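Putative DNA helicase (Lactobacillus plantarum, PDB 3DMN) is of unknown function but probably forms the C-terminal part of a UvrD-like, ATP-driven DNA helicase that unwinds duplex DNA. Local coordinates at residues Q31-N36 and M145-L150; A45-V50 and I119-N124. One frame throughout, in Å; residues are numbered along the deposited sequence. Where two conformers were deposited one is given.

Contact 1: Q31-N36 and M145-L150; sequences QGDLPN and MHELTL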
ATOM      1  N   GLN A  31     -16.199   4.956  -9.113  1.00 34.39           N
ATOM      2  CA  GLN A  31     -15.212   6.034  -9.290  1.00 34.32           C
ATOM      3  C   GLN A  31     -14.627   6.447  -7.956  1.00 34.46           C
ATOM      4  O   GLN A  31     -15.348   6.533  -6.967  1.00 34.89           O
ATOM      5  CB  GLN A  31     -15.861   7.270  -9.912  1.00 34.19           C
ATOM      6  CG  GLN A  31     -16.444   7.051 -11.310  1.00 34.34           C
ATOM      7  CD  GLN A  31     -15.346   6.751 -12.330  1.00 32.72           C
ATOM      8  OE1 GLN A  31     -14.400   7.531 -12.479  1.00 34.47           O
ATOM      9  NE2 GLN A  31     -15.460   5.612 -13.022  1.00 30.84           N
ATOM     10  N   GLY A  32     -13.331   6.741  -7.945  1.00 33.71           N
ATOM     11  CA  GLY A  32     -12.652   7.211  -6.756  1.00 33.83           C
ATOM     12  C   GLY A  32     -11.416   8.032  -7.087  1.00 34.41           C
ATOM     13  O   GLY A  32     -11.197   8.405  -8.255  1.00 34.60           O
ATOM     14  N   ASP A  33     -10.620   8.316  -6.059  1.00 33.50           N
ATOM     15  CA  ASP A  33      -9.407   9.130  -6.196  1.00 34.03           C
ATOM     16  C   ASP A  33      -8.370   8.368  -7.015  1.00 33.04           C
ATOM     17  O   ASP A  33      -8.246   7.136  -6.898  1.00 32.12           O
ATOM     18  CB  ASP A  33      -8.762   9.375  -4.820  1.00 35.14           C
ATOM     19  CG  ASP A  33      -9.539  10.326  -3.950  1.00 40.01           C
ATOM     20  OD1 ASP A  33     -10.360  11.118  -4.459  1.00 41.81           O
ATOM     21  OD2 ASP A  33      -9.285  10.285  -2.729  1.00 45.63           O
ATOM     22  N   LEU A  34      -7.569   9.099  -7.786  1.00 32.93           N
ATOM     23  CA  LEU A  34      -6.383   8.461  -8.380  1.00 31.92           C
ATOM     24  C   LEU A  34      -5.481   7.930  -7.263  1.00 31.89           C
ATOM     25  O   LEU A  34      -5.324   8.605  -6.234  1.00 30.87           O
ATOM     26  CB  LEU A  34      -5.561   9.454  -9.197  1.00 33.15           C
ATOM     27  CG  LEU A  34      -6.193   9.954 -10.492  1.00 35.07           C
ATOM     28  CD1 LEU A  34      -5.317  11.062 -11.100  1.00 36.02           C
ATOM     29  CD2 LEU A  34      -6.429   8.823 -11.469  1.00 38.24           C
ATOM     30  N   PRO A  35      -4.895   6.722  -7.453  1.00 31.28           N
ATOM     31  CA  PRO A  35      -3.861   6.277  -6.473  1.00 29.76           C
ATOM     32  C   PRO A  35      -2.805   7.341  -6.291  1.00 30.65           C
ATOM     33  O   PRO A  35      -2.465   8.066  -7.235  1.00 29.39           O
ATOM     34  CB  PRO A  35      -3.261   5.031  -7.121  1.00 30.31           C
ATOM     35  CG  PRO A  35      -4.438   4.479  -7.971  1.00 30.47           C
ATOM     36  CD  PRO A  35      -5.125   5.727  -8.517  1.00 30.61           C
ATOM     37  N   ASN A  36      -2.361   7.504  -5.054  1.00 29.90           N
ATOM     38  CA  ASN A  36      -1.302   8.491  -4.773  1.00 29.42           C
ATOM     39  C   ASN A  36      -0.013   7.801  -4.423  1.00 30.11           C
ATOM     40  O   ASN A  36       0.020   6.952  -3.539  1.00 30.01           O
ATOM     41  CB  ASN A  36      -1.712   9.566  -3.741  1.00 30.51           C
ATOM     42  CG  ASN A  36      -1.927   9.030  -2.339  1.00 31.39           C
ATOM     43  OD1 ASN A  36      -1.350   9.571  -1.369  1.00 37.37           O
ATOM     44  ND2 ASN A  36      -2.766   8.023  -2.201  1.00 27.08           N
HETATM   45  N   MSE A 145      -9.924  -1.387  -2.554  1.00 27.99           N
HETATM   46  CA  MSE A 145     -11.219  -1.226  -3.205  1.00 29.45           C
HETATM   47  C   MSE A 145     -11.438   0.229  -3.588  1.00 29.26           C
HETATM   48  O   MSE A 145     -11.904   0.510  -4.710  1.00 31.39           O
HETATM   49  CB  MSE A 145     -12.360  -1.764  -2.329  1.00 29.97           C
HETATM   50  CG  MSE A 145     -12.292  -3.250  -2.121  1.00 30.96           C
HETATM   51 SE   MSE A 145     -12.419  -4.305  -3.798  0.60 37.90          SE
HETATM   52  CE  MSE A 145     -10.531  -4.844  -4.030  1.00 36.23           C
ATOM     53  N   HIS A 146     -11.106   1.156  -2.692  1.00 28.77           N
ATOM     54  CA  HIS A 146     -11.560   2.550  -2.843  1.00 28.01           C
ATOM     55  C   HIS A 146     -10.415   3.582  -2.829  1.00 28.21           C
ATOM     56  O   HIS A 146     -10.449   4.549  -3.579  1.00 29.52           O
ATOM     57  CB  HIS A 146     -12.655   2.879  -1.801  1.00 29.10           C
ATOM     58  CG  HIS A 146     -13.823   1.916  -1.854  1.00 30.83           C
ATOM     59  ND1 HIS A 146     -14.281   1.211  -0.752  1.00 37.42           N
ATOM     60  CD2 HIS A 146     -14.579   1.499  -2.898  1.00 35.68           C
ATOM     61  CE1 HIS A 146     -15.275   0.419  -1.116  1.00 36.32           C
ATOM     62  NE2 HIS A 146     -15.485   0.582  -2.410  1.00 37.00           N
ATOM     63  N   GLU A 147      -9.391   3.349  -2.007  1.00 27.29           N
ATOM     64  CA  GLU A 147      -8.240   4.268  -1.905  1.00 27.59           C
ATOM     65  C   GLU A 147      -6.950   3.454  -1.913  1.00 27.75           C
ATOM     66  O   GLU A 147      -6.848   2.460  -1.235  1.00 27.59           O
ATOM     67  CB  GLU A 147      -8.326   5.059  -0.601  1.00 30.02           C
ATOM     68  CG  GLU A 147      -7.462   6.321  -0.591  1.00 34.07           C
ATOM     69  CD  GLU A 147      -8.108   7.485  -1.378  1.00 40.81           C
ATOM     70  OE1 GLU A 147      -9.341   7.435  -1.619  1.00 46.13           O
ATOM     71  OE2 GLU A 147      -7.394   8.459  -1.717  1.00 47.95           O
ATOM     72  N   LEU A 148      -5.997   3.907  -2.710  1.00 26.42           N
ATOM     73  CA  LEU A 148      -4.709   3.214  -2.820  1.00 25.96           C
ATOM     74  C   LEU A 148      -3.583   4.232  -2.751  1.00 27.78           C
ATOM     75  O   LEU A 148      -3.556   5.199  -3.524  1.00 28.11           O
ATOM     76  CB  LEU A 148      -4.652   2.436  -4.135  1.00 26.47           C
ATOM     77  CG  LEU A 148      -3.302   1.812  -4.496  1.00 26.48           C
ATOM     78  CD1 LEU A 148      -2.901   0.736  -3.462  1.00 27.80           C
ATOM     79  CD2 LEU A 148      -3.301   1.252  -5.975  1.00 27.09           C
ATOM     80  N   THR A 149      -2.647   3.975  -1.842  1.00 26.92           N
ATOM     81  CA  THR A 149      -1.495   4.867  -1.616  1.00 26.77           C
ATOM     82  C   THR A 149      -0.284   3.972  -1.683  1.00 27.55           C
ATOM     83  O   THR A 149      -0.286   2.890  -1.153  1.00 28.02           O
ATOM     84  CB  THR A 149      -1.527   5.504  -0.196  1.00 27.25           C
ATOM     85  OG1 THR A 149      -2.698   6.301  -0.058  1.00 28.29           O
ATOM     86  CG2 THR A 149      -0.284   6.408   0.004  1.00 30.04           C
ATOM     87  N   LEU A 150       0.760   4.444  -2.362  1.00 27.28           N
ATOM     88  CA  LEU A 150       2.065   3.736  -2.377  1.00 27.57           C
ATOM     89  C   LEU A 150       3.095   4.667  -1.810  1.00 27.94           C
ATOM     90  O   LEU A 150       3.244   5.800  -2.273  1.00 29.36           O
ATOM     91  CB  LEU A 150       2.499   3.292  -3.792  1.00 28.59           C
ATOM     92  CG  LEU A 150       1.714   2.153  -4.429  1.00 29.04           C
ATOM     93  CD1 LEU A 150       0.375   2.625  -4.916  1.00 31.77           C
ATOM     94  CD2 LEU A 150       2.523   1.655  -5.652  1.00 31.38           C
TER
HETATM   95  O   HOH W   1     -10.018   5.120  -6.269  1.00 19.20           O
HETATM   96  O   HOH W   2      -6.815   6.118  -4.503  1.00 20.32           O
HETATM   97  O   HOH W   3     -11.332   7.212  -3.606  1.00 31.23           O
HETATM   98  O   HOH W   4      -5.184   8.233  -3.501  1.00 21.55           O
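N36 grips the strand 147-150 with both its backbone and its amide, in the parallel register of a P-loop NTPase-like sheet. Its N donates to L148 O (3.0 Å) in the plane of that carbonyl, and its O receives L150 N at 2.9 Å, so that N36 straddles T149 as one parallel bridge. The side chain joins in. Its chi1 of 67° sets CG between the backbone N and the carbonyl carbon. From the amide, ND2 donates to T149 OG1 at 2.7 Å, the hydroxyl lying a little out of the amide plane, and adds a weak bond to L148 O.

Before this bridge the two chains draw apart and are linked by waters. One water accepts from L148 N and donates to D33 O, another joins D33 O to H146 O, and a third accepts from D33 N while donating to H146 O and E147 OE1. The carboxylates of D33 and E147 stand nearly perpendicular with OD2 only 2.8 Å from OE2, a distance at which one of them is probably protonated.

Toward helix 9-16, P35 and L148 both meet F14, and P35 CB lies 3.9 Å from L148 CD2. P35 CA makes a bent CA-H...O contact (3.2 Å) with L148 O, the carbonyl that also receives N36 N.

Contact 2: A45-V50 and I119-N124; sequences AGVDQV and IVWNAN. With ACT (acetate ion), chain K; ACT (acetate ion), chain L.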
ATOM      1  N   ALA A  45      11.187   9.289   6.918  1.00 26.38           N
ATOM      2  CA  ALA A  45      10.287  10.088   6.087  1.00 26.12           C
ATOM      3  C   ALA A  45       9.141   9.256   5.484  1.00 26.37           C
ATOM      4  O   ALA A  45       7.996   9.734   5.293  1.00 26.62           O
ATOM      5  CB  ALA A  45      11.058  10.781   5.005  1.00 25.52           C
ATOM      6  N   GLY A  46       9.455   8.004   5.136  1.00 26.42           N
ATOM      7  CA  GLY A  46       8.388   7.093   4.680  1.00 27.98           C
ATOM      8  C   GLY A  46       7.344   6.892   5.752  1.00 27.21           C
ATOM      9  O   GLY A  46       6.150   6.943   5.475  1.00 26.51           O
ATOM     10  N   VAL A  47       7.802   6.671   6.992  1.00 26.62           N
ATOM     11  CA  VAL A  47       6.877   6.469   8.108  1.00 26.36           C
ATOM     12  C   VAL A  47       6.040   7.758   8.321  1.00 26.49           C
ATOM     13  O   VAL A  47       4.837   7.673   8.559  1.00 27.42           O
ATOM     14  CB  VAL A  47       7.661   6.088   9.362  1.00 27.05           C
ATOM     15  CG1 VAL A  47       6.742   6.041  10.573  1.00 27.03           C
ATOM     16  CG2 VAL A  47       8.349   4.703   9.157  1.00 27.75           C
ATOM     17  N   ASP A  48       6.663   8.942   8.208  1.00 25.79           N
ATOM     18  CA  ASP A  48       5.898  10.202   8.278  1.00 25.78           C
ATOM     19  C   ASP A  48       4.711  10.146   7.287  1.00 26.24           C
ATOM     20  O   ASP A  48       3.573  10.561   7.593  1.00 27.65           O
ATOM     21  CB  ASP A  48       6.759  11.387   7.835  1.00 24.53           C
ATOM     22  CG  ASP A  48       7.828  11.801   8.867  1.00 24.70           C
ATOM     23  OD1 ASP A  48       7.868  11.253  10.000  1.00 26.68           O
ATOM     24  OD2 ASP A  48       8.559  12.795   8.586  1.00 26.76           O
ATOM     25  N   GLN A  49       4.995   9.685   6.067  1.00 26.49           N
ATOM     26  CA  GLN A  49       3.926   9.687   5.067  0.50 27.37           C
ATOM     27  C   GLN A  49       2.838   8.691   5.402  1.00 27.51           C
ATOM     28  O   GLN A  49       1.649   8.952   5.133  1.00 28.34           O
ATOM     29  CB  GLN A  49       4.449   9.473   3.640  0.50 26.94           C
ATOM     30  CG  GLN A  49       3.336   9.472   2.588  0.50 28.63           C
ATOM     31  CD  GLN A  49       2.459  10.729   2.555  0.50 26.90           C
ATOM     32  OE1 GLN A  49       2.903  11.848   2.845  0.50 31.26           O
ATOM     33  NE2 GLN A  49       1.193  10.539   2.178  0.50 28.35           N
ATOM     34  N   VAL A  50       3.212   7.546   5.966  1.00 26.98           N
ATOM     35  CA  VAL A  50       2.208   6.568   6.414  1.00 26.02           C
ATOM     36  C   VAL A  50       1.305   7.191   7.505  1.00 26.05           C
ATOM     37  O   VAL A  50       0.075   7.058   7.477  1.00 26.38           O
ATOM     38  CB  VAL A  50       2.859   5.289   6.933  1.00 26.97           C
ATOM     39  CG1 VAL A  50       1.827   4.371   7.496  1.00 26.87           C
ATOM     40  CG2 VAL A  50       3.628   4.588   5.778  1.00 28.51           C
ATOM     41  N   ILE A 119      -2.463   1.059   2.086  1.00 27.26           N
ATOM     42  CA  ILE A 119      -1.166   1.759   1.921  1.00 27.65           C
ATOM     43  C   ILE A 119      -0.111   0.694   1.645  1.00 27.78           C
ATOM     44  O   ILE A 119       0.072  -0.194   2.478  1.00 28.53           O
ATOM     45  CB  ILE A 119      -0.810   2.531   3.176  1.00 27.34           C
ATOM     46  CG1 ILE A 119      -1.851   3.623   3.453  1.00 29.20           C
ATOM     47  CG2 ILE A 119       0.644   3.140   3.090  1.00 28.61           C
ATOM     48  CD1 ILE A 119      -1.725   4.251   4.901  1.00 28.93           C
ATOM     49  N   VAL A 120       0.513   0.725   0.459  1.00 27.27           N
ATOM     50  CA  VAL A 120       1.576  -0.216   0.128  1.00 26.74           C
ATOM     51  C   VAL A 120       2.867   0.306   0.726  1.00 27.37           C
ATOM     52  O   VAL A 120       3.372   1.359   0.341  1.00 28.83           O
ATOM     53  CB  VAL A 120       1.732  -0.391  -1.412  1.00 27.80           C
ATOM     54  CG1 VAL A 120       2.777  -1.427  -1.711  1.00 26.73           C
ATOM     55  CG2 VAL A 120       0.386  -0.790  -2.006  1.00 29.25           C
ATOM     56  N   TRP A 121       3.441  -0.480   1.642  1.00 26.99           N
ATOM     57  CA  TRP A 121       4.654  -0.010   2.319  1.00 27.72           C
ATOM     58  C   TRP A 121       5.917  -0.349   1.525  1.00 28.96           C
ATOM     59  O   TRP A 121       6.270  -1.532   1.268  1.00 28.42           O
ATOM     60  CB  TRP A 121       4.752  -0.576   3.765  1.00 28.13           C
ATOM     61  CG  TRP A 121       6.067  -0.298   4.380  1.00 27.78           C
ATOM     62  CD1 TRP A 121       7.024  -1.228   4.755  1.00 30.05           C
ATOM     63  CD2 TRP A 121       6.635   0.990   4.636  1.00 29.07           C
ATOM     64  NE1 TRP A 121       8.143  -0.582   5.277  1.00 28.63           N
ATOM     65  CE2 TRP A 121       7.933   0.779   5.192  1.00 27.59           C
ATOM     66  CE3 TRP A 121       6.168   2.306   4.486  1.00 30.22           C
ATOM     67  CZ2 TRP A 121       8.746   1.840   5.586  1.00 28.61           C
ATOM     68  CZ3 TRP A 121       7.012   3.375   4.857  1.00 27.83           C
ATOM     69  CH2 TRP A 121       8.277   3.115   5.393  1.00 27.84           C
ATOM     70  N   ASN A 122       6.609   0.721   1.153  1.00 28.25           N
ATOM     71  CA  ASN A 122       7.953   0.624   0.563  1.00 27.68           C
ATOM     72  C   ASN A 122       7.965  -0.076  -0.792  1.00 27.35           C
ATOM     73  O   ASN A 122       8.694  -1.062  -1.010  1.00 28.34           O
ATOM     74  CB  ASN A 122       9.000   0.059   1.510  1.00 27.53           C
ATOM     75  CG  ASN A 122      10.363   0.710   1.257  1.00 28.17           C
ATOM     76  OD1 ASN A 122      10.457   1.520   0.340  1.00 29.64           O
ATOM     77  ND2 ASN A 122      11.408   0.330   2.013  1.00 32.02           N
ATOM     78  N   ALA A 123       7.196   0.504  -1.692  1.00 27.61           N
ATOM     79  CA  ALA A 123       7.124   0.082  -3.088  1.00 28.03           C
ATOM     80  C   ALA A 123       8.319   0.636  -3.873  1.00 28.18           C
ATOM     81  O   ALA A 123       8.130   1.352  -4.880  1.00 28.50           O
ATOM     82  CB  ALA A 123       5.812   0.619  -3.717  1.00 29.82           C
ATOM     83  N   ASN A 124       9.525   0.295  -3.421  1.00 27.59           N
ATOM     84  CA  ASN A 124      10.707   0.950  -3.940  1.00 28.53           C
ATOM     85  C   ASN A 124      11.505   0.034  -4.868  1.00 29.14           C
ATOM     86  O   ASN A 124      11.041  -1.061  -5.244  1.00 29.75           O
ATOM     87  CB  ASN A 124      11.591   1.491  -2.806  1.00 28.00           C
ATOM     88  CG  ASN A 124      12.247   0.380  -1.992  1.00 29.92           C
ATOM     89  OD1 ASN A 124      11.953  -0.797  -2.192  1.00 29.55           O
ATOM     90  ND2 ASN A 124      13.152   0.760  -1.066  1.00 29.97           N
TER
HETATM   91  C   ACT K  10      11.211  -1.638   5.044  1.00 27.22           C
HETATM   92  O   ACT K  10      10.550  -1.868   6.144  1.00 28.18           O
HETATM   93  OXT ACT K  10      10.783  -2.033   3.908  1.00 24.55           O
HETATM   94  CH3 ACT K  10      12.500  -0.889   5.048  1.00 29.07           C
HETATM   95  C   ACT L  11      14.555   1.694   3.124  1.00 30.41           C
HETATM   96  O   ACT L  11      13.846   1.476   4.141  1.00 31.28           O
HETATM   97  OXT ACT L  11      14.117   1.394   1.989  1.00 27.43           O
HETATM   98  CH3 ACT L  11      15.914   2.314   3.270  1.00 30.00           C
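W121 reaches helix 43-59 with the six-membered end of its indole, whose rim meets the backbone of G46: CZ3 is 3.6 Å from G46 C, which lies in the ring plane. A chi1 of 171° puts CG anti to the backbone N, beside the carbonyl carbon, and the end of the side chain comes nearer the helix than the direction of its CB suggests. A CB on G46 would stand 2.9 Å from W121 CH2, a clash, so glycine lets the rim come this close. V50 CG2 approaches obliquely, 3.7 Å from W121 CE3, and V47 CG2 touches W121 CH2 more loosely at 4.1 Å. Nearer the start of the strand segment, V50 CG2 also packs on I119 CG2 (4.3 Å).

At the pyrrole edge NE1 donates almost straight (173°) to O of one acetate ion, 2.9 Å away. N122 ND2 holds OXT of the same ion and, at 2.9 Å, OXT of a second acetate, while N122 CB lies over one face of the indole, toward its rim. N122 OD1 is in turn fixed by V153 N. An alanine in place of W121 would probably open a gap beside G46 and V50 and leave the acetate without its indole donor.

Further out, L77 of helix 71-82 touches both V47 and W121, and I66 of strand 64-68 touches V50 and W121. Helix segment 45-50 runs nearly antiparallel to strand 119-121 (166°), their axes 10.4 Å apart at closest approach, the packing of a helix on a parallel sheet in an alpha/beta fold of the P-loop NTPase type.

How the contacts relate
Contacts 1 and 2 lie on one parallel sheet, their centres about 15 Å apart, and meet through the neighbouring strands 147-153 and 118-121. T149 O and V120 N, 2.8 Å apart, probably form a hydrogen bond. V120 packs by its CG2 against L148 CD1 (3.9 Å), while L150 CD2 approaches A123 CB at 4.0 Å. Helix 43-59 also serves both: its Q53 touches T149 and its N57 touches E147. Contact 1 adds strand 36-40 to the sheet, and contact 2 sets the following helix over strand 118-121. The acetates of contact 2, probably from the crystallisation liquor, lie by the loop after that strand; the side chain of N36 is about 5 Å from another acetate.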